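Local coordinates for glyoxalase family protein, putative (Bacillus anthracis, PDB 2QQZ), which is of unknown function but belongs to the glyoxalase/bleomycin resistance protein/dioxygenase superfamily and so may bind or transform a small molecule, at residues I98-H101 with I107-Y110; G50-C55 with E59-V64; A28-G31 with G35-E38. All blocks are in the same frame, centred on the assembly; numbering follows the deposited sequence.

Overall arrangement
From the N terminus, strand 8-18 leads into helix 23-33, and contact 3 closes the tight turn by which that helix gives way to strand 37-39. Contact 2 follows, the hairpin of strands 51-55 and 58-64; its first strand pairs with strand 37-39, so that contacts 2 and 3 touch, their centres about 9 Å apart. A second four-stranded sheet of the same strand order follows, from strand 76-80 through helix 83-92 and the contact 1 hairpin to strand 118-124, consistent with the paired modules of this superfamily. The three loops run in series; none crosses or encloses another. Contacts 1 and 2 lie on opposite sides of the chain's centre, about 23 Å between centres.

Contact 1: I98-H101 with I107-Y110; sequences IDDH and IRFY
Asp100 and Arg108 meet across the hairpin of edge strand 98-100 and strand 106-112 as a salt bridge, their side chains lying side by side and pointing the same way. Arg108 NH2 stands 2.8 Å from Asp100 OD1, but it comes from above the carboxylate plane, and the two flat groups are turned 82° apart, so this is a one-oxygen grip and not a matched fork. Arg108 NE adds a weak second bond to OD1, and Ala102 N also binds that oxygen. With chi1 of -172°, the carboxylate of Asp100 swings away from its own backbone N and lies beside the extended arginine. The Tyr110 hydroxyl completes the group, with OH 4.1 Å above the guanidinium plane and over its centre; Arg118 makes a cation-pi contact with the same tyrosine.

Behind these side chains is the ladder of an antiparallel hairpin. Ile98 and Tyr110 form a hydrogen-bonded pair, with Tyr110 N to Ile98 O at 2.8 Å and Ile98 N to Tyr110 O at 2.9 Å. Further along, Asp100 N still donates to Arg108 O at 3.1 Å, and a water also links the strands: it donates to Asp100 O at 2.9 Å and accepts from Arg108 N at 3.0 Å. On the other face of the sheet, Phe109 packs against Ile83 and Phe86 of helix 83-92, while Asp99 makes a salt bridge with Lys87 of the same helix.

The buried cation of Arg108 thus lies against Asp100, with Glu120 as a long, weak second partner, which probably offsets much of the cost of burying its charge.

Contact 2: G50-C55 with E59-V64; sequences GCWFKC and EIHIGV. With SO4 (sulfate ion), chain C.
Trp52 and His61 lie flat on one another, the central feature of this antiparallel beta hairpin. The five-membered ring of the indole and the imidazole are 3.4 Å apart between centroids, with planes only 7° from parallel: a face-to-face stack in which Trp52 CE2 sits over the centre of the histidine ring. As a non-hydrogen-bonded pair the two share a face of the sheet; similar chi1 torsions, each setting CG beside the backbone N, then lay the rings over one another.

A polar bond fixes the rotation of His61: NE2 donates to Glu59 OE1 at 2.8 Å, nearly straight at 170° and in the imidazole plane, although it reaches the carboxylate on its anti side. At the indole edge, Trp52 NE1 gives a bent bond to sulfate O1 at 2.9 Å. Lys41 and Arg48 also bind this ion, which probably came from the crystallisation liquor but may mark an anion-accepting pocket. A water joins Ile62 O to sulfate O3.

The backbone ladder is regular: Cys51 exchanges two bonds with Ile62, and Phe53 two with Ile60, the shortest from Ile62 N to Cys51 O at 2.7 Å.

Apolar contacts occupy the reverse face. Phe53 CB meets Ile60 CG2 at 3.7 Å, and the edge of the Phe53 ring approaches Ile62 CG1.

That apolar face lies under helix 23-33, where Tyr30 rests on Ile60 and Ile62 and Ala26 meets Cys51. Strand 37-39 pairs on one flank and strand 8-18 on the other, while His13 of the latter stacks on His61 and Arg103 of the second subunit packs against the Trp52-His61 pair.

Contact 3: A28-G31 with G35-E38; sequences AFYG and GMEE
Tyr30 O, a carbonyl near the end of helix 23-33, receives the backbone N-H of Met36 at 2.9 Å between Tyr30 O and Met36 N. The donor lies in the carbonyl plane, and the bond is moderately bent, 152° at the hydrogen. The same oxygen is lined by the selenomethionine side chain, whose CB passes 3.2 Å from Tyr30 O. One carbonyl at the helix end thus faces both the amide and the CB of Met36, just before strand 37-39.

The next carbonyl, Gly31 O, is met by a carbon instead: the CA of Gly35 approaches it at 3.0 Å, a CA-H...O contact. In return, Gly31 CA comes 3.3 Å from Met36 O, with the hydrogen directed well toward that oxygen (156°).

This is a helix C-terminus closed by a glycine. Gly35 is the first residue to leave helical angles, and its positive phi of 87°, at which a CB would jam against the preceding carbonyl O, turns the chain back across the final turn. The bond from Met36 N reaches six residues back, one further than the 6→1 bond of a Schellman motif, and the helix here contains a wider, pi-type turn. This reversal carries the chain from helix 23-33 into strand 37-39, the edge strand of the first sheet.

Side chains add a looser layer. Met36 SE lies at the edge of the Tyr30 ring, 4.3 Å from Tyr30 CD1, a Met-aromatic approach near the ring plane. A bend at chi3 turns the end of the selenomethionine, which packs on Ile60 of the sheet and on Ile8 of the second subunit. Over one face of the Tyr30 ring lies Phe29 CD2, while the Tyr30 hydroxyl is hydrogen-bonded to Asp113, and Glu38 forms a salt bridge back to Arg27 of the helix.

Contact 1: I98-H101 with I107-Y110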
loop_
_atom_site.group_PDB
_atom_site.type_symbol
_atom_site.label_atom_id
_atom_site.label_comp_id
_atom_site.label_asym_id
_atom_site.label_seq_id
_atom_site.Cartn_x
_atom_site.Cartn_y
_atom_site.Cartn_z
ATOM N N ILE A 98 10.582 -5.533 14.648
ATOM C CA ILE A 98 9.879 -4.880 15.725
ATOM C C ILE A 98 8.505 -5.515 15.815
ATOM O O ILE A 98 7.637 -5.271 14.976
ATOM C CB ILE A 98 9.741 -3.346 15.515
ATOM C CG1 ILE A 98 11.128 -2.690 15.432
ATOM C CG2 ILE A 98 8.878 -2.712 16.660
ATOM C CD1 ILE A 98 11.068 -1.250 15.098
ATOM N N ASP A 99 8.315 -6.325 16.854
ATOM C CA ASP A 99 7.068 -7.078 17.054
ATOM C C ASP A 99 5.948 -6.103 17.418
ATOM O O ASP A 99 6.215 -4.995 17.904
ATOM C CB ASP A 99 7.251 -8.135 18.145
ATOM C CG ASP A 99 8.112 -9.301 17.687
ATOM O OD1 ASP A 99 7.875 -9.900 16.610
ATOM O OD2 ASP A 99 9.057 -9.644 18.438
ATOM N N ASP A 100 4.702 -6.500 17.163
ATOM C CA ASP A 100 3.562 -5.714 17.595
ATOM C C ASP A 100 2.448 -6.621 18.130
ATOM O O ASP A 100 2.004 -7.543 17.432
ATOM C CB ASP A 100 3.019 -4.881 16.443
ATOM C CG ASP A 100 1.959 -3.924 16.904
ATOM O OD1 ASP A 100 0.851 -4.371 17.303
ATOM O OD2 ASP A 100 2.274 -2.729 16.901
ATOM N N HIS A 101 2.015 -6.380 19.365
ATOM C CA HIS A 101 1.089 -7.269 20.013
ATOM C C HIS A 101 -0.269 -6.656 20.237
ATOM O O HIS A 101 -1.050 -7.217 20.983
ATOM C CB HIS A 101 1.678 -7.748 21.366
ATOM C CG HIS A 101 3.016 -8.389 21.210
ATOM N ND1 HIS A 101 3.166 -9.691 20.792
ATOM C CD2 HIS A 101 4.268 -7.894 21.342
ATOM C CE1 HIS A 101 4.450 -9.976 20.688
ATOM N NE2 HIS A 101 5.141 -8.906 21.022
ATOM N N ILE A 107 -0.629 -12.153 14.330
ATOM C CA ILE A 107 0.770 -12.042 14.661
ATOM C C ILE A 107 1.334 -11.100 13.644
ATOM O O ILE A 107 1.030 -11.207 12.441
ATOM C CB ILE A 107 1.482 -13.427 14.549
ATOM C CG1 ILE A 107 0.827 -14.401 15.530
ATOM C CG2 ILE A 107 3.020 -13.305 14.778
ATOM C CD1 ILE A 107 1.347 -15.857 15.465
ATOM N N ARG A 108 2.184 -10.184 14.074
ATOM C CA ARG A 108 2.731 -9.259 13.098
ATOM C C ARG A 108 3.946 -8.533 13.607
ATOM O O ARG A 108 4.189 -8.442 14.813
ATOM C CB ARG A 108 1.654 -8.262 12.702
ATOM C CG ARG A 108 1.302 -7.294 13.790
ATOM C CD ARG A 108 0.221 -6.410 13.299
ATOM N NE ARG A 108 -0.192 -5.566 14.434
ATOM C CZ ARG A 108 -0.953 -4.474 14.350
ATOM N NH1 ARG A 108 -1.427 -4.060 13.176
ATOM N NH2 ARG A 108 -1.252 -3.825 15.462
ATOM N N PHE A 109 4.710 -7.988 12.686
ATOM C CA PHE A 109 5.926 -7.268 13.051
ATOM C C PHE A 109 6.324 -6.334 11.912
ATOM O O PHE A 109 5.882 -6.522 10.738
ATOM C CB PHE A 109 7.066 -8.240 13.396
ATOM C CG PHE A 109 7.567 -9.077 12.236
ATOM C CD1 PHE A 109 8.578 -8.604 11.406
ATOM C CD2 PHE A 109 7.040 -10.339 11.988
ATOM C CE1 PHE A 109 9.066 -9.374 10.374
ATOM C CE2 PHE A 109 7.506 -11.133 10.925
ATOM C CZ PHE A 109 8.496 -10.652 10.111
ATOM N N TYR A 110 7.177 -5.357 12.236
ATOM C CA TYR A 110 7.623 -4.374 11.245
ATOM C C TYR A 110 9.097 -4.566 11.031
ATOM O O TYR A 110 9.822 -4.976 11.932
ATOM C CB TYR A 110 7.406 -2.955 11.748
ATOM C CG TYR A 110 6.043 -2.695 12.292
ATOM C CD1 TYR A 110 4.926 -2.772 11.460
ATOM C CD2 TYR A 110 5.856 -2.298 13.615
ATOM C CE1 TYR A 110 3.649 -2.524 11.938
ATOM C CE2 TYR A 110 4.557 -2.018 14.103
ATOM C CZ TYR A 110 3.476 -2.157 13.263
ATOM O OH TYR A 110 2.170 -1.891 13.674
HETATM O O HOH W 1 -0.759 -7.696 16.883
HETATM O O HOH W 2 2.738 -10.269 17.016
#

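Contact 2: G50-C55 with E59-V64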
loop_
_atom_site.group_PDB
_atom_site.type_symbol
_atom_site.label_atom_id
_atom_site.label_comp_id
_atom_site.label_asym_id
_atom_site.label_seq_id
_atom_site.Cartn_x
_atom_site.Cartn_y
_atom_site.Cartn_z
ATOM N N GLY A 50 14.273 2.117 -10.707
ATOM C CA GLY A 50 13.446 1.479 -9.706
ATOM C C GLY A 50 13.235 0.041 -10.131
ATOM O O GLY A 50 13.781 -0.392 -11.148
ATOM N N CYS A 51 12.489 -0.714 -9.341
ATOM C CA CYS A 51 12.197 -2.103 -9.623
ATOM C C CYS A 51 10.858 -2.538 -9.079
ATOM O O CYS A 51 10.287 -1.882 -8.203
ATOM C CB CYS A 51 13.318 -3.045 -9.181
ATOM S SG CYS A 51 14.430 -2.477 -7.943
ATOM N N TRP A 52 10.358 -3.655 -9.628
ATOM C CA TRP A 52 9.054 -4.210 -9.302
ATOM C C TRP A 52 9.251 -5.615 -8.791
ATOM O O TRP A 52 10.100 -6.339 -9.301
ATOM C CB TRP A 52 8.184 -4.278 -10.561
ATOM C CG TRP A 52 7.708 -2.906 -11.063
ATOM C CD1 TRP A 52 8.163 -1.684 -10.656
ATOM C CD2 TRP A 52 6.677 -2.650 -12.044
ATOM N NE1 TRP A 52 7.479 -0.674 -11.296
ATOM C CE2 TRP A 52 6.592 -1.227 -12.194
ATOM C CE3 TRP A 52 5.859 -3.486 -12.857
ATOM C CZ2 TRP A 52 5.686 -0.597 -13.102
ATOM C CZ3 TRP A 52 4.945 -2.871 -13.748
ATOM C CH2 TRP A 52 4.870 -1.438 -13.858
ATOM N N PHE A 53 8.451 -5.997 -7.798
ATOM C CA PHE A 53 8.562 -7.333 -7.198
ATOM C C PHE A 53 7.150 -7.873 -7.085
ATOM O O PHE A 53 6.228 -7.107 -6.883
ATOM C CB PHE A 53 9.280 -7.324 -5.845
ATOM C CG PHE A 53 10.663 -6.781 -5.922
ATOM C CD1 PHE A 53 11.740 -7.626 -6.153
ATOM C CD2 PHE A 53 10.888 -5.405 -5.825
ATOM C CE1 PHE A 53 13.024 -7.120 -6.273
ATOM C CE2 PHE A 53 12.171 -4.876 -5.953
ATOM C CZ PHE A 53 13.238 -5.735 -6.169
ATOM N N LYS A 54 6.994 -9.176 -7.310
ATOM C CA LYS A 54 5.714 -9.861 -7.208
ATOM C C LYS A 54 5.424 -10.304 -5.768
ATOM O O LYS A 54 6.304 -10.854 -5.127
ATOM C CB LYS A 54 5.813 -11.111 -8.099
ATOM C CG LYS A 54 4.538 -11.906 -8.204
ATOM C CD LYS A 54 4.743 -13.240 -8.948
ATOM C CE LYS A 54 3.564 -14.146 -8.628
ATOM N NZ LYS A 54 2.337 -13.552 -9.249
ATOM N N CYS A 55 4.208 -10.062 -5.262
ATOM C CA CYS A 55 3.707 -10.711 -4.027
ATOM C C CYS A 55 2.299 -11.272 -4.245
ATOM O O CYS A 55 1.304 -10.510 -4.211
ATOM C CB CYS A 55 3.721 -9.746 -2.831
ATOM S SG CYS A 55 3.233 -8.054 -3.181
ATOM N N GLU A 59 1.716 -6.592 -6.515
ATOM C CA GLU A 59 3.101 -6.182 -6.775
ATOM C C GLU A 59 3.516 -5.076 -5.816
ATOM O O GLU A 59 2.689 -4.384 -5.267
ATOM C CB GLU A 59 3.267 -5.633 -8.210
ATOM C CG GLU A 59 2.707 -6.608 -9.219
ATOM C CD GLU A 59 2.629 -6.088 -10.653
ATOM O OE1 GLU A 59 2.689 -4.856 -10.953
ATOM O OE2 GLU A 59 2.480 -6.974 -11.521
ATOM N N ILE A 60 4.818 -4.925 -5.627
ATOM C CA ILE A 60 5.338 -3.751 -4.941
ATOM C C ILE A 60 6.240 -3.065 -5.970
ATOM O O ILE A 60 7.039 -3.731 -6.595
ATOM C CB ILE A 60 6.074 -4.108 -3.585
ATOM C CG1 ILE A 60 6.494 -2.818 -2.855
ATOM C CG2 ILE A 60 7.296 -5.008 -3.808
ATOM C CD1 ILE A 60 7.164 -3.065 -1.534
ATOM N N HIS A 61 6.064 -1.759 -6.181
ATOM C CA HIS A 61 6.825 -1.043 -7.150
ATOM C C HIS A 61 7.735 -0.101 -6.343
ATOM O O HIS A 61 7.270 0.769 -5.607
ATOM C CB HIS A 61 5.973 -0.211 -8.131
ATOM C CG HIS A 61 5.049 -1.016 -8.984
ATOM N ND1 HIS A 61 4.313 -0.446 -10.003
ATOM C CD2 HIS A 61 4.851 -2.356 -9.078
ATOM C CE1 HIS A 61 3.614 -1.390 -10.606
ATOM N NE2 HIS A 61 3.937 -2.559 -10.079
ATOM N N ILE A 62 9.039 -0.287 -6.483
ATOM C CA ILE A 62 10.009 0.637 -5.835
ATOM C C ILE A 62 10.287 1.720 -6.858
ATOM O O ILE A 62 10.898 1.456 -7.921
ATOM C CB ILE A 62 11.307 -0.092 -5.407
ATOM C CG1 ILE A 62 11.009 -1.369 -4.570
ATOM C CG2 ILE A 62 12.215 0.912 -4.711
ATOM C CD1 ILE A 62 10.099 -1.026 -3.333
ATOM N N GLY A 63 9.821 2.942 -6.557
ATOM C CA GLY A 63 9.939 4.070 -7.460
ATOM C C GLY A 63 10.944 5.076 -6.922
ATOM O O GLY A 63 10.945 5.437 -5.713
ATOM N N VAL A 64 11.788 5.542 -7.833
ATOM C CA VAL A 64 12.906 6.432 -7.549
ATOM C C VAL A 64 12.355 7.834 -7.299
ATOM O O VAL A 64 11.479 8.317 -8.065
ATOM C CB VAL A 64 13.917 6.434 -8.734
ATOM C CG1 VAL A 64 14.667 7.708 -8.770
ATOM C CG2 VAL A 64 14.902 5.330 -8.555
HETATM S S SO4 C . 7.143 3.416 -11.852
HETATM O O1 SO4 C . 6.607 2.054 -11.678
HETATM O O2 SO4 C . 8.079 3.535 -12.992
HETATM O O3 SO4 C . 7.868 3.739 -10.614
HETATM O O4 SO4 C . 6.040 4.338 -12.094
HETATM O O HOH W 3 9.422 1.357 -10.112
#

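Contact 3: A28-G31 with G35-E38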
loop_
_atom_site.group_PDB
_atom_site.type_symbol
_atom_site.label_atom_id
_atom_site.label_comp_id
_atom_site.label_asym_id
_atom_site.label_seq_id
_atom_site.Cartn_x
_atom_site.Cartn_y
_atom_site.Cartn_z
ATOM N N ALA A 28 18.584 -6.457 -3.296
ATOM C CA ALA A 28 19.155 -7.193 -2.179
ATOM C C ALA A 28 18.120 -7.432 -1.053
ATOM O O ALA A 28 18.075 -8.525 -0.457
ATOM C CB ALA A 28 20.446 -6.513 -1.656
ATOM N N PHE A 29 17.259 -6.451 -0.784
ATOM C CA PHE A 29 16.339 -6.585 0.312
ATOM C C PHE A 29 15.002 -7.228 -0.100
ATOM O O PHE A 29 14.647 -8.309 0.419
ATOM C CB PHE A 29 16.102 -5.239 1.001
ATOM C CG PHE A 29 15.110 -5.310 2.136
ATOM C CD1 PHE A 29 15.533 -5.658 3.439
ATOM C CD2 PHE A 29 13.770 -5.022 1.906
ATOM C CE1 PHE A 29 14.614 -5.690 4.488
ATOM C CE2 PHE A 29 12.846 -5.047 2.953
ATOM C CZ PHE A 29 13.288 -5.395 4.241
ATOM N N TYR A 30 14.302 -6.615 -1.057
ATOM C CA TYR A 30 12.994 -7.108 -1.463
ATOM C C TYR A 30 13.051 -8.466 -2.141
ATOM O O TYR A 30 12.150 -9.318 -1.952
ATOM C CB TYR A 30 12.269 -6.063 -2.343
ATOM C CG TYR A 30 11.767 -4.908 -1.539
ATOM C CD1 TYR A 30 10.587 -5.009 -0.772
ATOM C CD2 TYR A 30 12.475 -3.704 -1.523
ATOM C CE1 TYR A 30 10.137 -3.934 -0.001
ATOM C CE2 TYR A 30 12.041 -2.622 -0.742
ATOM C CZ TYR A 30 10.866 -2.751 0.023
ATOM O OH TYR A 30 10.390 -1.682 0.773
ATOM N N GLY A 31 14.125 -8.665 -2.909
ATOM C CA GLY A 31 14.330 -9.864 -3.665
ATOM C C GLY A 31 15.050 -10.906 -2.841
ATOM O O GLY A 31 14.466 -11.948 -2.527
ATOM N N GLY A 35 12.683 -12.421 -0.115
ATOM C CA GLY A 35 12.404 -13.476 -1.067
ATOM C C GLY A 35 11.362 -13.204 -2.147
ATOM O O GLY A 35 10.838 -14.149 -2.698
HETATM N N MSE A 36 11.048 -11.947 -2.474
HETATM C CA MSE A 36 10.046 -11.686 -3.493
HETATM C C MSE A 36 10.683 -11.833 -4.875
HETATM O O MSE A 36 11.899 -11.627 -5.042
HETATM C CB MSE A 36 9.453 -10.280 -3.362
HETATM C CG MSE A 36 8.628 -10.065 -2.119
HETATM SE SE MSE A 36 8.061 -8.239 -2.024
HETATM C CE MSE A 36 6.315 -8.699 -2.466
ATOM N N GLU A 37 9.865 -12.205 -5.858
ATOM C CA GLU A 37 10.322 -12.384 -7.245
ATOM C C GLU A 37 10.351 -11.046 -8.014
ATOM O O GLU A 37 9.311 -10.401 -8.172
ATOM C CB GLU A 37 9.393 -13.393 -7.958
ATOM C CG GLU A 37 9.809 -13.706 -9.358
ATOM C CD GLU A 37 8.843 -14.691 -10.035
ATOM O OE1 GLU A 37 7.632 -14.375 -10.108
ATOM O OE2 GLU A 37 9.270 -15.789 -10.464
ATOM N N GLU A 38 11.519 -10.644 -8.504
ATOM C CA GLU A 38 11.604 -9.459 -9.370
ATOM C C GLU A 38 10.859 -9.628 -10.728
ATOM O O GLU A 38 10.927 -10.659 -11.376
ATOM C CB GLU A 38 13.037 -8.971 -9.573
ATOM C CG GLU A 38 12.995 -7.588 -10.238
ATOM C CD GLU A 38 14.310 -6.910 -10.479
ATOM O OE1 GLU A 38 15.360 -7.408 -10.002
ATOM O OE2 GLU A 38 14.255 -5.823 -11.123
#